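PDB 1RQB: transcarboxylase 5S subunit from Propionibacterium freudenreichii subsp. shermanii, which transfers a carboxyl group from the biotin of the 1.3S subunit to pyruvate, forming oxaloacetate, with one cobalt ion bound per subunit. Local coordinates for residues Val349-Ala352 and Ala353-Pro357; Cys165-Ser169 and Pro170-Val174; Gly384-Ala387 and Asp388-Gly392; Val366-Gln369 and Ala370-Val374. One frame throughout, in Å; residues are numbered along the deposited sequence.

Interaction 1 (Val349-Ala352 and Ala353-Pro357); sequences VRKA and AGFPP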
loop_
_atom_site.group_PDB
_atom_site.type_symbol
_atom_site.label_atom_id
_atom_site.label_comp_id
_atom_site.label_asym_id
_atom_site.label_seq_id
_atom_site.Cartn_x
_atom_site.Cartn_y
_atom_site.Cartn_z
ATOM N N VAL A 349 -19.040 -8.329 24.503
ATOM C CA VAL A 349 -20.338 -8.051 23.870
ATOM C C VAL A 349 -20.468 -8.884 22.593
ATOM O O VAL A 349 -21.501 -9.503 22.337
ATOM C CB VAL A 349 -20.460 -6.562 23.479
ATOM C CG1 VAL A 349 -21.774 -6.319 22.748
ATOM C CG2 VAL A 349 -20.371 -5.685 24.720
ATOM N N ARG A 350 -19.412 -8.890 21.785
ATOM C CA ARG A 350 -19.438 -9.648 20.526
ATOM C C ARG A 350 -19.772 -11.114 20.810
ATOM O O ARG A 350 -20.608 -11.714 20.137
ATOM C CB ARG A 350 -18.090 -9.569 19.805
ATOM C CG ARG A 350 -18.128 -10.292 18.468
ATOM C CD ARG A 350 -16.809 -10.259 17.720
ATOM N NE ARG A 350 -16.979 -10.902 16.419
ATOM C CZ ARG A 350 -15.989 -11.389 15.680
ATOM N NH1 ARG A 350 -14.736 -11.313 16.106
ATOM N NH2 ARG A 350 -16.261 -11.968 14.516
ATOM N N LYS A 351 -19.102 -11.679 21.805
ATOM C CA LYS A 351 -19.318 -13.083 22.187
ATOM C C LYS A 351 -20.779 -13.293 22.592
ATOM O O LYS A 351 -21.410 -14.270 22.192
ATOM C CB LYS A 351 -18.403 -13.460 23.360
ATOM C CG LYS A 351 -18.650 -14.848 23.929
ATOM C CD LYS A 351 -17.698 -15.130 25.090
ATOM C CE LYS A 351 -17.990 -16.476 25.748
ATOM N NZ LYS A 351 -17.979 -17.592 24.765
ATOM N N ALA A 352 -21.310 -12.373 23.387
ATOM C CA ALA A 352 -22.700 -12.490 23.850
ATOM C C ALA A 352 -23.661 -12.507 22.659
ATOM O O ALA A 352 -24.680 -13.196 22.682
ATOM C CB ALA A 352 -23.038 -11.325 24.777
ATOM N N ALA A 353 -23.323 -11.758 21.612
ATOM C CA ALA A 353 -24.187 -11.654 20.427
ATOM C C ALA A 353 -23.962 -12.822 19.464
ATOM O O ALA A 353 -24.511 -12.835 18.363
ATOM C CB ALA A 353 -23.932 -10.328 19.722
ATOM N N GLY A 354 -23.157 -13.800 19.857
ATOM C CA GLY A 354 -22.930 -14.933 18.976
ATOM C C GLY A 354 -21.804 -14.794 17.960
ATOM O O GLY A 354 -21.812 -15.471 16.934
ATOM N N PHE A 355 -20.854 -13.909 18.240
ATOM C CA PHE A 355 -19.674 -13.683 17.392
ATOM C C PHE A 355 -20.031 -13.255 15.968
ATOM O O PHE A 355 -19.548 -13.837 14.998
ATOM C CB PHE A 355 -18.798 -14.933 17.325
ATOM C CG PHE A 355 -18.087 -15.232 18.604
ATOM C CD1 PHE A 355 -18.412 -16.358 19.349
ATOM C CD2 PHE A 355 -17.101 -14.374 19.075
ATOM C CE1 PHE A 355 -17.762 -16.628 20.554
ATOM C CE2 PHE A 355 -16.446 -14.632 20.272
ATOM C CZ PHE A 355 -16.780 -15.765 21.013
ATOM N N PRO A 356 -20.888 -12.245 15.813
ATOM C CA PRO A 356 -21.147 -11.896 14.416
ATOM C C PRO A 356 -19.928 -11.161 13.854
ATOM O O PRO A 356 -19.113 -10.620 14.601
ATOM C CB PRO A 356 -22.364 -10.984 14.511
ATOM C CG PRO A 356 -22.135 -10.284 15.834
ATOM C CD PRO A 356 -21.737 -11.458 16.725
ATOM N N PRO A 357 -19.770 -11.167 12.521
ATOM C CA PRO A 357 -18.641 -10.476 11.874
ATOM C C PRO A 357 -18.812 -9.003 12.253
ATOM O O PRO A 357 -19.942 -8.526 12.345
ATOM C CB PRO A 357 -18.901 -10.711 10.386
ATOM C CG PRO A 357 -19.635 -12.033 10.369
ATOM C CD PRO A 357 -20.587 -11.901 11.539
#
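R350 reaches out from the last turn of helix 339-352 and clasps the carbonyl of P356 in the chain that follows: NE donates to P356 O at 2.8 Å, and NH2 adds a weak bond to the same oxygen. The side chain is stretched straight from CG to NE, with CG anti to the backbone N (chi1 -177°), which carries the guanidinium past F355 to P356. This half of the contact is buried and tight. NH1 bonds to I168 O and Q317 OE1, and NH2 weakly to T167 OG1, so all three nitrogens have an acceptor. At the same residue the helix ends in a Schellman motif, with F355 N bonded to R350 O at 2.9 Å and G354 N to K351 O at 3.0 Å, and with G354 at positive phi as C-prime residue. On the more exposed side only dispersion contacts join K351 and F355: K351 CA sits 3.9 Å from the ring centroid over one face, a CH-pi contact, and K351 CG approaches F355 CZ at 3.6 Å. F355 also touches P170 and V171. The oxygens named around the buried R350 charge are neutral, so their dipoles would be expected to stabilise it.

Interaction 2 (Cys165-Ser169 and Pro170-Val174); sequences CYTIS and PVHTV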
loop_
_atom_site.group_PDB
_atom_site.type_symbol
_atom_site.label_atom_id
_atom_site.label_comp_id
_atom_site.label_asym_id
_atom_site.label_seq_id
_atom_site.Cartn_x
_atom_site.Cartn_y
_atom_site.Cartn_z
ATOM N N CYS A 165 -19.091 -13.330 4.573
ATOM C CA CYS A 165 -18.283 -12.270 5.191
ATOM C C CYS A 165 -17.224 -12.956 6.055
ATOM O O CYS A 165 -17.539 -13.717 6.970
ATOM C CB CYS A 165 -19.134 -11.345 6.059
ATOM S SG CYS A 165 -20.240 -10.298 5.098
ATOM N N TYR A 166 -15.972 -12.688 5.724
ATOM C CA TYR A 166 -14.845 -13.303 6.437
ATOM C C TYR A 166 -14.569 -12.545 7.735
ATOM O O TYR A 166 -14.593 -11.316 7.785
ATOM C CB TYR A 166 -13.575 -13.261 5.589
ATOM C CG TYR A 166 -12.400 -13.902 6.299
ATOM C CD1 TYR A 166 -12.307 -15.287 6.407
ATOM C CD2 TYR A 166 -11.407 -13.121 6.905
ATOM C CE1 TYR A 166 -11.252 -15.888 7.099
ATOM C CE2 TYR A 166 -10.352 -13.709 7.607
ATOM C CZ TYR A 166 -10.281 -15.093 7.697
ATOM O OH TYR A 166 -9.236 -15.686 8.370
ATOM N N THR A 167 -14.321 -13.298 8.792
ATOM C CA THR A 167 -13.944 -12.658 10.060
ATOM C C THR A 167 -13.048 -13.630 10.826
ATOM O O THR A 167 -12.845 -14.769 10.405
ATOM C CB THR A 167 -15.184 -12.274 10.939
ATOM O OG1 THR A 167 -14.733 -11.590 12.119
ATOM C CG2 THR A 167 -15.960 -13.514 11.371
ATOM N N ILE A 168 -12.466 -13.138 11.907
ATOM C CA ILE A 168 -11.650 -13.991 12.779
ATOM C C ILE A 168 -12.356 -14.032 14.136
ATOM O O ILE A 168 -12.726 -12.996 14.685
ATOM C CB ILE A 168 -10.209 -13.447 12.939
ATOM C CG1 ILE A 168 -9.458 -13.554 11.598
ATOM C CG2 ILE A 168 -9.457 -14.251 13.984
ATOM C CD1 ILE A 168 -8.079 -12.918 11.615
ATOM N N SER A 169 -12.601 -15.230 14.640
ATOM C CA SER A 169 -13.248 -15.394 15.950
ATOM C C SER A 169 -13.106 -16.856 16.368
ATOM O O SER A 169 -12.810 -17.724 15.548
ATOM C CB SER A 169 -14.739 -15.045 15.899
ATOM O OG SER A 169 -15.505 -16.195 15.591
ATOM N N PRO A 170 -13.333 -17.136 17.653
ATOM C CA PRO A 170 -13.227 -18.496 18.180
ATOM C C PRO A 170 -14.120 -19.517 17.470
ATOM O O PRO A 170 -13.840 -20.714 17.506
ATOM C CB PRO A 170 -13.617 -18.330 19.651
ATOM C CG PRO A 170 -13.149 -16.940 19.972
ATOM C CD PRO A 170 -13.586 -16.166 18.735
ATOM N N VAL A 171 -15.187 -19.060 16.815
ATOM C CA VAL A 171 -16.100 -20.014 16.170
ATOM C C VAL A 171 -15.981 -20.009 14.645
ATOM O O VAL A 171 -16.662 -20.785 13.977
ATOM C CB VAL A 171 -17.570 -19.755 16.563
ATOM C CG1 VAL A 171 -17.731 -19.937 18.078
ATOM C CG2 VAL A 171 -17.998 -18.353 16.136
ATOM N N HIS A 172 -15.139 -19.164 14.064
ATOM C CA HIS A 172 -15.032 -19.200 12.598
ATOM C C HIS A 172 -13.841 -20.073 12.203
ATOM O O HIS A 172 -12.728 -19.881 12.691
ATOM C CB HIS A 172 -14.921 -17.783 12.032
ATOM C CG HIS A 172 -16.208 -17.027 12.111
ATOM N ND1 HIS A 172 -16.605 -16.353 13.244
ATOM C CD2 HIS A 172 -17.243 -16.940 11.237
ATOM C CE1 HIS A 172 -17.831 -15.886 13.071
ATOM N NE2 HIS A 172 -18.241 -16.231 11.862
ATOM N N THR A 173 -14.100 -21.036 11.321
ATOM C CA THR A 173 -13.071 -21.991 10.884
ATOM C C THR A 173 -13.223 -22.277 9.390
ATOM O O THR A 173 -14.243 -21.965 8.780
ATOM C CB THR A 173 -13.246 -23.335 11.619
ATOM O OG1 THR A 173 -14.511 -23.901 11.252
ATOM C CG2 THR A 173 -13.226 -23.130 13.135
ATOM N N VAL A 174 -12.207 -22.903 8.809
ATOM C CA VAL A 174 -12.263 -23.258 7.384
ATOM C C VAL A 174 -13.485 -24.146 7.143
ATOM O O VAL A 174 -14.242 -23.934 6.196
ATOM C CB VAL A 174 -10.996 -24.023 6.945
ATOM C CG1 VAL A 174 -11.185 -24.592 5.541
ATOM C CG2 VAL A 174 -9.802 -23.088 6.973
HETATM O O HOH W 1 -11.174 -17.544 12.918
#
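T167 sets its methyl over the imidazole of H172: CG2 sits 3.4 Å from the ring centroid and only 6° off the ring normal, a CH-pi contact centred on the face. The T167 hydroxyl takes the place anti to the backbone N (chi1 -177°), leaving CG2 to face the ring while OG1 turns to a weak hydrogen bond from R350. At its edge the same imidazole meets S169, whose OG lies in the ring plane 2.6 Å from H172 ND1; either atom could be the donor. S169 OG also accepts from V171 N at 3.1 Å, so one hydroxyl ties together a side chain and the backbone of the bend. The imidazole is covered on a face by T167 and bonded at its edge by S169, which should restrict both the tilt and the rotation of the ring. H172 N closes the bend on S169 O at 3.1 Å. A water spans the mouth of the loop, accepting from S169 N and donating to H172 O at 2.8 Å. S169-H172 is a type I beta turn, and T173 follows as N-cap of helix 174-186, its OG1 bonded to G176 N. This is a beta-alpha connection of the TIM barrel, leading from strand 159-163 to the helix that follows.

Interaction 3 (Gly384-Ala387 and Asp388-Gly392); sequences GEFA and DIMLG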
loop_
_atom_site.group_PDB
_atom_site.type_symbol
_atom_site.label_atom_id
_atom_site.label_comp_id
_atom_site.label_asym_id
_atom_site.label_seq_id
_atom_site.Cartn_x
_atom_site.Cartn_y
_atom_site.Cartn_z
ATOM N N GLY A 384 -31.985 -0.322 21.344
ATOM C CA GLY A 384 -33.043 -1.106 20.735
ATOM C C GLY A 384 -32.495 -2.071 19.700
ATOM O O GLY A 384 -33.012 -3.172 19.524
ATOM N N GLU A 385 -31.435 -1.648 19.020
ATOM C CA GLU A 385 -30.801 -2.466 17.975
ATOM C C GLU A 385 -30.114 -3.673 18.615
ATOM O O GLU A 385 -30.232 -4.793 18.120
ATOM C CB GLU A 385 -29.768 -1.642 17.200
ATOM C CG GLU A 385 -30.317 -0.389 16.523
ATOM C CD GLU A 385 -30.759 0.676 17.521
ATOM O OE1 GLU A 385 -29.959 1.027 18.417
ATOM O OE2 GLU A 385 -31.904 1.168 17.407
ATOM N N PHE A 386 -29.393 -3.452 19.711
ATOM C CA PHE A 386 -28.697 -4.570 20.363
ATOM C C PHE A 386 -29.729 -5.578 20.869
ATOM O O PHE A 386 -29.544 -6.788 20.747
ATOM C CB PHE A 386 -27.843 -4.109 21.545
ATOM C CG PHE A 386 -27.041 -5.220 22.164
ATOM C CD1 PHE A 386 -25.908 -5.718 21.523
ATOM C CD2 PHE A 386 -27.449 -5.812 23.351
ATOM C CE1 PHE A 386 -25.195 -6.797 22.059
ATOM C CE2 PHE A 386 -26.747 -6.890 23.896
ATOM C CZ PHE A 386 -25.619 -7.385 23.249
ATOM N N ALA A 387 -30.814 -5.061 21.434
ATOM C CA ALA A 387 -31.886 -5.926 21.947
ATOM C C ALA A 387 -32.424 -6.795 20.808
ATOM O O ALA A 387 -32.690 -7.981 20.994
ATOM C CB ALA A 387 -33.010 -5.081 22.528
ATOM N N ASP A 388 -32.575 -6.201 19.627
ATOM C CA ASP A 388 -33.105 -6.926 18.461
ATOM C C ASP A 388 -32.145 -8.041 18.040
ATOM O O ASP A 388 -32.583 -9.136 17.690
ATOM C CB ASP A 388 -33.346 -5.962 17.292
ATOM C CG ASP A 388 -34.748 -5.363 17.304
ATOM O OD1 ASP A 388 -34.999 -4.414 16.531
ATOM O OD2 ASP A 388 -35.604 -5.846 18.075
ATOM N N ILE A 389 -30.842 -7.764 18.054
ATOM C CA ILE A 389 -29.861 -8.796 17.690
ATOM C C ILE A 389 -29.966 -9.961 18.677
ATOM O O ILE A 389 -30.058 -11.122 18.280
ATOM C CB ILE A 389 -28.408 -8.268 17.741
ATOM C CG1 ILE A 389 -28.189 -7.214 16.656
ATOM C CG2 ILE A 389 -27.434 -9.421 17.549
ATOM C CD1 ILE A 389 -26.766 -6.688 16.579
HETATM N N MSE A 390 -29.970 -9.643 19.968
HETATM C CA MSE A 390 -30.027 -10.673 21.016
HETATM C C MSE A 390 -31.320 -11.486 20.923
HETATM O O MSE A 390 -31.327 -12.672 21.248
HETATM C CB MSE A 390 -29.931 -10.041 22.409
HETATM C CG MSE A 390 -28.615 -9.340 22.705
HETATM SE SE MSE A 390 -27.103 -10.559 22.586
HETATM C CE MSE A 390 -27.848 -12.077 23.532
ATOM N N LEU A 391 -32.406 -10.871 20.469
ATOM C CA LEU A 391 -33.693 -11.581 20.407
ATOM C C LEU A 391 -33.912 -12.262 19.053
ATOM O O LEU A 391 -34.960 -12.866 18.828
ATOM C CB LEU A 391 -34.838 -10.609 20.714
ATOM C CG LEU A 391 -34.721 -10.012 22.120
ATOM C CD1 LEU A 391 -35.678 -8.843 22.288
ATOM C CD2 LEU A 391 -34.987 -11.096 23.146
ATOM N N GLY A 392 -32.937 -12.170 18.152
ATOM C CA GLY A 392 -33.069 -12.826 16.858
ATOM C C GLY A 392 -33.807 -12.092 15.749
ATOM O O GLY A 392 -34.105 -12.678 14.710
#
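Selenium meets an aromatic ring within a single helical turn: SE of M390, a selenomethionine, stands 4.3 Å from the centroid of the F386 ring and 42° off its normal, an oblique Met-aromatic contact. The closest touch is made by the carbon before it, M390 CG, which comes over one face of the ring to within 3.3 Å of F386 CE2. A chi1 of -176° swings the F386 ring to the side of its own carbonyl carbon, and so alongside M390, one turn further on; the selenomethionine is bent at both chi2 and chi3, which brings SE to 3.6 Å from F386 CZ before CE leads away. The two side chains therefore run next to each other, pointing the same way. M390 also packs on V405, V406 and A409 of helix 403-413, while F386 touches I365 and Q369 of helix 362-376, so the pair joins two other helices of the conserved carboxylase domain. Helix 384-390 is short and finishes in a Schellman motif, G392 taking positive phi and its N bonding to I389 O at 3.1 Å. Within the last turn M390 N bonds to F386 O at 3.0 Å. L391 N follows with a bond to A387 O, and L391 CG rests against that same carbonyl oxygen. On another side of the helix D388 keeps CB near E385 O, at 3.4 Å; its carboxylate lies alongside G384 O, and OD2 forms a salt bridge with K415.

Interaction 4 (Val366-Gln369 and Ala370-Val374); sequences VGTQ and AVFNV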
loop_
_atom_site.group_PDB
_atom_site.type_symbol
_atom_site.label_atom_id
_atom_site.label_comp_id
_atom_site.label_asym_id
_atom_site.label_seq_id
_atom_site.Cartn_x
_atom_site.Cartn_y
_atom_site.Cartn_z
ATOM N N VAL A 366 -22.545 -3.230 18.227
ATOM C CA VAL A 366 -21.732 -3.826 19.298
ATOM C C VAL A 366 -20.903 -2.742 19.991
ATOM O O VAL A 366 -20.787 -2.726 21.215
ATOM C CB VAL A 366 -20.788 -4.919 18.749
ATOM C CG1 VAL A 366 -19.763 -5.300 19.809
ATOM C CG2 VAL A 366 -21.592 -6.141 18.360
ATOM N N GLY A 367 -20.327 -1.840 19.207
ATOM C CA GLY A 367 -19.521 -0.778 19.781
ATOM C C GLY A 367 -20.311 0.095 20.742
ATOM O O GLY A 367 -19.837 0.437 21.825
ATOM N N THR A 368 -21.529 0.448 20.347
ATOM C CA THR A 368 -22.388 1.297 21.186
ATOM C C THR A 368 -22.730 0.574 22.489
ATOM O O THR A 368 -22.616 1.148 23.572
ATOM C CB THR A 368 -23.689 1.648 20.471
ATOM O OG1 THR A 368 -23.390 2.474 19.343
ATOM C CG2 THR A 368 -24.636 2.398 21.417
ATOM N N GLN A 369 -23.145 -0.683 22.378
ATOM C CA GLN A 369 -23.518 -1.457 23.571
ATOM C C GLN A 369 -22.302 -1.599 24.488
ATOM O O GLN A 369 -22.436 -1.630 25.711
ATOM C CB GLN A 369 -24.049 -2.833 23.175
ATOM C CG GLN A 369 -24.627 -3.607 24.337
ATOM C CD GLN A 369 -25.684 -2.801 25.074
ATOM O OE1 GLN A 369 -26.604 -2.265 24.458
ATOM N NE2 GLN A 369 -25.557 -2.713 26.401
ATOM N N ALA A 370 -21.114 -1.669 23.896
ATOM C CA ALA A 370 -19.876 -1.797 24.678
ATOM C C ALA A 370 -19.661 -0.517 25.490
ATOM O O ALA A 370 -19.276 -0.562 26.657
ATOM C CB ALA A 370 -18.685 -2.035 23.747
ATOM N N VAL A 371 -19.916 0.624 24.864
ATOM C CA VAL A 371 -19.755 1.917 25.544
ATOM C C VAL A 371 -20.770 2.024 26.685
ATOM O O VAL A 371 -20.457 2.542 27.755
ATOM C CB VAL A 371 -19.968 3.093 24.569
ATOM C CG1 VAL A 371 -19.937 4.410 25.332
ATOM C CG2 VAL A 371 -18.889 3.083 23.497
ATOM N N PHE A 372 -21.981 1.518 26.458
ATOM C CA PHE A 372 -23.043 1.569 27.474
ATOM C C PHE A 372 -22.674 0.715 28.690
ATOM O O PHE A 372 -22.871 1.128 29.831
ATOM C CB PHE A 372 -24.373 1.062 26.906
ATOM C CG PHE A 372 -25.105 2.070 26.069
ATOM C CD1 PHE A 372 -26.431 1.852 25.708
ATOM C CD2 PHE A 372 -24.480 3.239 25.645
ATOM C CE1 PHE A 372 -27.122 2.782 24.939
ATOM C CE2 PHE A 372 -25.164 4.173 24.876
ATOM C CZ PHE A 372 -26.489 3.944 24.523
ATOM N N ASN A 373 -22.152 -0.479 28.442
ATOM C CA ASN A 373 -21.788 -1.389 29.537
ATOM C C ASN A 373 -20.730 -0.751 30.438
ATOM O O ASN A 373 -20.780 -0.888 31.659
ATOM C CB ASN A 373 -21.262 -2.707 28.975
ATOM C CG ASN A 373 -22.357 -3.551 28.374
ATOM O OD1 ASN A 373 -23.498 -3.106 28.255
ATOM N ND2 ASN A 373 -22.021 -4.779 27.990
ATOM N N VAL A 374 -19.779 -0.052 29.835
ATOM C CA VAL A 374 -18.703 0.577 30.614
ATOM C C VAL A 374 -19.247 1.778 31.390
ATOM O O VAL A 374 -18.790 2.073 32.493
ATOM C CB VAL A 374 -17.556 1.054 29.697
ATOM C CG1 VAL A 374 -16.452 1.682 30.531
ATOM C CG2 VAL A 374 -17.009 -0.113 28.896
#
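N373 OD1 is gripped by two donors: Q369 NE2, at 2.8 Å with an N-H...O angle of 147°, and the backbone N of Y379. A bend at chi2 (54°) turns the Q369 amide forward along the helix to N373, one turn on. The oxygen lies near the plane of the Q369 amide. The two side chains cross at a slant, and their amide planes stand 59° apart. Each amide has further partners: Q369 NE2 also donates to R381 O and OE1 accepts from T383 N, while N373 ND2 reaches E345 OE2. On a neighbouring flank T368 and F372 lie side by side. T368 CG2 sits over one face of the F372 ring, 4.1 Å from its centroid, a CH-pi contact displaced toward the rim, while T368 OG1 turns back to Q364 O. Regular i to i+4 backbone bonds run beneath both pairs, among them F372 N to T368 O at 3.0 Å. Q369 and N373 fasten helix 362-376 to the chain at Y379-T383 and to E345 of helix 339-352. A flip of either amide would set donors against donors or acceptors against acceptors, so both orientations are probably fixed by these bonds.

How the interactions relate
Interaction 2 comes first along the chain, closing a beta turn between strand 159-163 and helix 174-186 of the barrel. Interactions 1, 4 and 3 follow in that order within the conserved carboxylase domain; 1 and 3 close helix C-termini, whereas 4 lies within a helix. All are local, so none nests within or crosses another. Interaction 1 is the hub: the R350 guanidinium and the F355 ring reach interaction 2, joining barrel to carboxylase domain, while V349 packs on V366 and A370 of interaction 4, and A353 meets M390 of interaction 3. Interactions 3 and 4 touch where F386 meets Q369. Interaction 2 stays about 11 Å from interaction 4 and about 12 Å from interaction 3 (nearest atoms).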